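Matching sites in subtilisin-like protein from Prochloron didemni, a protein that probably acts as a subtilisin-type serine endopeptidase, the structure being that of the self-cleaved protease domain of PatA, a longer protein (PDB 3ZXX (chain A, 1.95 Å), residues 207-212 and 230-235), and in its relative thiazoline oxidase/subtilisin-like protease from Prochloron didemni (PDB 4H6X (chain B, 2.00 Å), residues 250-255 and 274-279). Structure 2 is superposed on structure 1 by the backbone atoms of these residues (RMSD 0.33 Å); each is numbered along its deposited sequence.

Structure 1 (3ZXX); sequences ILAPGE and SFATPI.
Ala-232, on helix 229-249, turns its methyl to the end of strand 206-210, an edge strand of the parallel subtilase sheet. Helix and strand segments cross almost at right angles (98°). The Ala-232 methyl lies 4.0 Å from Ala-209 CB and faces the bend at Gly-211, whose CA is 4.2 Å from Ala-232 CB. The carbonyl of Pro-210 points at the helix: its O receives a CA-H...O contact from Ala-232 CA at 3.2 Å, 133° at the hydrogen, but finds no hydrogen-bond partner although buried. One turn on, Ile-235 carries CG1 anti to its carbonyl carbon (chi1 -67°) and, with the chain extended beyond it, brings CD1 to 3.4 Å from Pro-210 O and 4.0 Å from Pro-210 CB. Phe-231 leads its ring away from the strand, against His-70, predicted for the charge relay, and His-73. Thr-233 points away from the strand segment, its OG1 hydrogen-bonded to Thr-229 O. Next to Phe-231, the predicted charge-relay serine, Ser-230, has OG hydrogen-bonded to Ser-131 O.

Structure 2 (4H6X); sequences ILAPGE and SMAAPV.
The methyl of Ala-276 is directed at the strand, where it lies 4.3 Å from Ala-252 CB and faces the bend at Gly-254, whose CA is 3.7 Å from Ala-276 CB. The carbonyl of Pro-253 points at the helix: its O receives a CA-H...O contact from Ala-276 CA at 3.3 Å, with 136° at the hydrogen, yet has no hydrogen-bond partner although buried. One turn on, Val-279 holds CG1 anti to its backbone N (chi1 176°), a setting that brings the other branch, CG2, to 4.0 Å from Pro-253 O. Met-275 comes closest to segment 250-255 with CB, 3.7 Å from Gly-254 O; beyond it the chain bends at chi2 (-60°) and chi3, carrying sulfur and end methyl away from the strand, and the side chain touches His-109 and His-112 of helix 101-118. Ala-277 points away from the strand segment with its single methyl. Next to Met-275, Ser-274 OG is hydrogen-bonded to His-109 NE2, consistent with a Ser-His-Asp triad completed by Asp-39.

Structure 1 against structure 2
The CA-H...O contact is kept: the carbonyl oxygen of Pro-210(A) meets CA of Ala-232(A), as that of Pro-253(B) meets CA of Ala-276(B). No strand-to-helix pair is lost, and one touch is found in structure 2 alone. There CB of Met-275(B) stands 3.7 Å from O of Gly-254(B), whereas the nearest approach of the Phe-231(A) side chain to Gly-211(A) is 5.3 Å, from CB to CA. The two CB atoms are 0.8 Å apart after superposition. Beyond them the methionine follows one side of the phenyl ring: SD of Met-275(B) and CD1 of Phe-231(A) are 0.7 Å apart, and CE of Met-275(B) and CE1 of Phe-231(A) 1.0 Å apart. CE2 and CZ of Phe-231(A) have no counterpart in the methionine, so a flat ring is replaced by a narrower, bent chain. In Ile-235(A) against Val-279(B) both branches are retained: CG1 of Ile-235(A) and CG2 of Val-279(B) lie 0.3 Å apart, CG2 of Ile-235(A) and CG1 of Val-279(B) 0.2 Å apart, and each residue touches the matching proline, Pro-210(A) or Pro-253(B). Away from the strand, the CB atoms of Thr-233(A) and Ala-277(B) coincide within the error, but the threonine's hydroxyl OG1 and methyl CG2 have no equivalent in the alanine.

Structure 1 (3ZXX)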
loop_
_atom_site.group_PDB
_atom_site.type_symbol
_atom_site.label_atom_id
_atom_site.label_comp_id
_atom_site.label_asym_id
_atom_site.label_seq_id
_atom_site.Cartn_x
_atom_site.Cartn_y
_atom_site.Cartn_z
ATOM N N ILE A 207 8.894 -3.873 5.455
ATOM C CA ILE A 207 9.168 -5.181 4.872
ATOM C C ILE A 207 9.454 -5.053 3.386
ATOM O O ILE A 207 9.003 -4.102 2.742
ATOM C CB ILE A 207 8.008 -6.184 5.081
ATOM C CG1 ILE A 207 6.713 -5.699 4.430
ATOM C CG2 ILE A 207 7.798 -6.416 6.572
ATOM C CD1 ILE A 207 5.564 -6.687 4.575
ATOM N N LEU A 208 10.210 -6.014 2.858
ATOM C CA LEU A 208 10.489 -6.066 1.435
ATOM C C LEU A 208 9.408 -6.869 0.731
ATOM O O LEU A 208 9.024 -7.955 1.196
ATOM C CB LEU A 208 11.844 -6.703 1.181
ATOM C CG LEU A 208 13.062 -5.960 1.710
ATOM C CD1 LEU A 208 14.285 -6.856 1.529
ATOM C CD2 LEU A 208 13.227 -4.609 1.016
ATOM N N ALA A 209 8.912 -6.341 -0.379
ATOM C CA ALA A 209 7.944 -7.059 -1.193
ATOM C C ALA A 209 8.422 -7.051 -2.640
ATOM O O ALA A 209 9.295 -6.254 -2.996
ATOM C CB ALA A 209 6.565 -6.435 -1.065
ATOM N N PRO A 210 7.896 -7.968 -3.469
ATOM C CA PRO A 210 8.355 -7.963 -4.861
ATOM C C PRO A 210 8.164 -6.593 -5.518
ATOM O O PRO A 210 7.082 -5.992 -5.433
ATOM C CB PRO A 210 7.485 -9.038 -5.529
ATOM C CG PRO A 210 7.094 -9.952 -4.408
ATOM C CD PRO A 210 6.917 -9.040 -3.214
ATOM N N GLY A 211 9.227 -6.091 -6.139
ATOM C CA GLY A 211 9.196 -4.775 -6.760
ATOM C C GLY A 211 9.980 -4.660 -8.043
ATOM O O GLY A 211 10.289 -3.557 -8.459
ATOM N N GLU A 212 10.301 -5.793 -8.659
ATOM C CA GLU A 212 10.968 -5.829 -9.958
ATOM C C GLU A 212 9.970 -6.329 -11.001
ATOM O O GLU A 212 9.426 -7.431 -10.872
ATOM C CB GLU A 212 12.173 -6.779 -9.912
ATOM C CG GLU A 212 12.867 -6.958 -11.258
ATOM C CD GLU A 212 14.007 -7.978 -11.245
ATOM O OE1 GLU A 212 14.017 -8.933 -10.432
ATOM O OE2 GLU A 212 14.880 -7.842 -12.101
ATOM N N SER A 230 6.864 1.800 -5.340
ATOM C CA SER A 230 5.465 2.118 -5.667
ATOM C C SER A 230 4.628 0.896 -6.041
ATOM O O SER A 230 3.408 0.902 -5.861
ATOM C CB SER A 230 5.387 3.124 -6.808
ATOM O OG SER A 230 5.772 4.419 -6.370
ATOM N N PHE A 231 5.279 -0.132 -6.586
ATOM C CA PHE A 231 4.599 -1.339 -7.037
ATOM C C PHE A 231 4.635 -2.461 -6.000
ATOM O O PHE A 231 3.709 -3.257 -5.896
ATOM C CB PHE A 231 5.182 -1.728 -8.384
ATOM C CG PHE A 231 5.277 -0.565 -9.304
ATOM C CD1 PHE A 231 4.130 0.017 -9.801
ATOM C CD2 PHE A 231 6.494 0.045 -9.548
ATOM C CE1 PHE A 231 4.202 1.140 -10.602
ATOM C CE2 PHE A 231 6.577 1.170 -10.351
ATOM C CZ PHE A 231 5.428 1.724 -10.873
ATOM N N ALA A 232 5.686 -2.485 -5.201
ATOM C CA ALA A 232 5.777 -3.377 -4.056
ATOM C C ALA A 232 4.685 -3.058 -3.026
ATOM O O ALA A 232 4.080 -3.964 -2.447
ATOM C CB ALA A 232 7.158 -3.244 -3.414
ATOM N N THR A 233 4.411 -1.773 -2.837
ATOM C CA THR A 233 3.458 -1.309 -1.831
ATOM C C THR A 233 2.046 -1.925 -1.981
ATOM O O THR A 233 1.531 -2.465 -1.002
ATOM C CB THR A 233 3.437 0.234 -1.816
ATOM O OG1 THR A 233 4.747 0.703 -1.485
ATOM C CG2 THR A 233 2.438 0.808 -0.831
ATOM N N PRO A 234 1.422 -1.856 -3.186
ATOM C CA PRO A 234 0.088 -2.453 -3.343
ATOM C C PRO A 234 0.057 -3.976 -3.229
ATOM O O PRO A 234 -0.994 -4.522 -2.915
ATOM C CB PRO A 234 -0.358 -2.012 -4.747
ATOM C CG PRO A 234 0.897 -1.583 -5.444
ATOM C CD PRO A 234 1.755 -1.013 -4.342
ATOM N N ILE A 235 1.186 -4.653 -3.465
ATOM C CA ILE A 235 1.269 -6.080 -3.191
ATOM C C ILE A 235 1.014 -6.314 -1.693
ATOM O O ILE A 235 0.208 -7.170 -1.320
ATOM C CB ILE A 235 2.596 -6.702 -3.666
ATOM C CG1 ILE A 235 2.652 -6.661 -5.200
ATOM C CG2 ILE A 235 2.731 -8.137 -3.160
ATOM C CD1 ILE A 235 3.947 -7.176 -5.818
#

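Structure 2 (4H6X)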
loop_
_atom_site.group_PDB
_atom_site.type_symbol
_atom_site.label_atom_id
_atom_site.label_comp_id
_atom_site.label_asym_id
_atom_site.label_seq_id
_atom_site.Cartn_x
_atom_site.Cartn_y
_atom_site.Cartn_z
ATOM N N ILE B 250 8.857 -3.590 5.424
ATOM C CA ILE B 250 8.874 -4.941 4.901
ATOM C C ILE B 250 9.253 -4.874 3.410
ATOM O O ILE B 250 8.933 -3.900 2.714
ATOM C CB ILE B 250 7.515 -5.672 5.169
ATOM C CG1 ILE B 250 7.651 -7.198 5.011
ATOM C CG2 ILE B 250 6.388 -5.128 4.291
ATOM C CD1 ILE B 250 6.519 -7.996 5.625
ATOM N N LEU B 251 9.980 -5.887 2.948
ATOM C CA LEU B 251 10.352 -6.026 1.551
ATOM C C LEU B 251 9.341 -6.900 0.837
ATOM O O LEU B 251 8.891 -7.905 1.387
ATOM C CB LEU B 251 11.725 -6.686 1.426
ATOM C CG LEU B 251 12.996 -5.895 1.128
ATOM C CD1 LEU B 251 14.015 -6.856 0.519
ATOM C CD2 LEU B 251 12.749 -4.744 0.169
ATOM N N ALA B 252 8.988 -6.520 -0.390
ATOM C CA ALA B 252 8.118 -7.342 -1.224
ATOM C C ALA B 252 8.557 -7.227 -2.698
ATOM O O ALA B 252 9.310 -6.311 -3.038
ATOM C CB ALA B 252 6.674 -6.914 -1.038
ATOM N N PRO B 253 8.128 -8.168 -3.567
ATOM C CA PRO B 253 8.459 -8.023 -4.990
ATOM C C PRO B 253 8.082 -6.628 -5.513
ATOM O O PRO B 253 6.916 -6.215 -5.413
ATOM C CB PRO B 253 7.578 -9.080 -5.668
ATOM C CG PRO B 253 7.325 -10.103 -4.609
ATOM C CD PRO B 253 7.242 -9.325 -3.328
ATOM N N GLY B 254 9.071 -5.911 -6.036
ATOM C CA GLY B 254 8.851 -4.593 -6.640
ATOM C C GLY B 254 9.372 -4.468 -8.066
ATOM O O GLY B 254 9.243 -3.412 -8.692
ATOM N N GLU B 255 9.962 -5.543 -8.581
ATOM C CA GLU B 255 10.540 -5.523 -9.915
ATOM C C GLU B 255 9.680 -6.307 -10.907
ATOM O O GLU B 255 9.304 -7.446 -10.649
ATOM C CB GLU B 255 11.972 -6.066 -9.872
ATOM C CG GLU B 255 12.710 -6.026 -11.199
ATOM C CD GLU B 255 14.183 -6.382 -11.068
ATOM O OE1 GLU B 255 14.542 -7.176 -10.175
ATOM O OE2 GLU B 255 14.987 -5.868 -11.876
ATOM N N SER B 274 6.949 1.689 -5.069
ATOM C CA SER B 274 5.512 1.908 -5.161
ATOM C C SER B 274 4.809 0.841 -6.002
ATOM O O SER B 274 3.585 0.838 -6.095
ATOM C CB SER B 274 5.197 3.327 -5.651
ATOM O OG SER B 274 5.386 3.444 -7.038
ATOM N N MET B 275 5.591 -0.067 -6.594
ATOM C CA MET B 275 5.066 -1.286 -7.225
ATOM C C MET B 275 4.976 -2.411 -6.183
ATOM O O MET B 275 4.098 -3.268 -6.247
ATOM C CB MET B 275 5.966 -1.723 -8.388
ATOM C CG MET B 275 6.034 -0.749 -9.556
ATOM S SD MET B 275 4.388 -0.533 -10.234
ATOM C CE MET B 275 4.009 1.125 -9.659
ATOM N N ALA B 276 5.886 -2.391 -5.217
ATOM C CA ALA B 276 5.891 -3.375 -4.133
ATOM C C ALA B 276 4.820 -3.093 -3.071
ATOM O O ALA B 276 4.231 -4.022 -2.546
ATOM C CB ALA B 276 7.275 -3.450 -3.492
ATOM N N ALA B 277 4.574 -1.821 -2.754
ATOM C CA ALA B 277 3.534 -1.447 -1.749
ATOM C C ALA B 277 2.140 -2.030 -2.007
ATOM O O ALA B 277 1.540 -2.561 -1.083
ATOM C CB ALA B 277 3.463 0.077 -1.564
ATOM N N PRO B 278 1.614 -1.942 -3.255
ATOM C CA PRO B 278 0.280 -2.518 -3.465
ATOM C C PRO B 278 0.223 -4.021 -3.245
ATOM O O PRO B 278 -0.835 -4.535 -2.871
ATOM C CB PRO B 278 -0.058 -2.198 -4.933
ATOM C CG PRO B 278 1.154 -1.595 -5.535
ATOM C CD PRO B 278 2.100 -1.204 -4.435
ATOM N N VAL B 279 1.327 -4.724 -3.491
ATOM C CA VAL B 279 1.376 -6.165 -3.211
ATOM C C VAL B 279 1.075 -6.374 -1.700
ATOM O O VAL B 279 0.266 -7.218 -1.333
ATOM C CB VAL B 279 2.731 -6.795 -3.642
ATOM C CG1 VAL B 279 2.792 -8.267 -3.264
ATOM C CG2 VAL B 279 2.957 -6.658 -5.151
#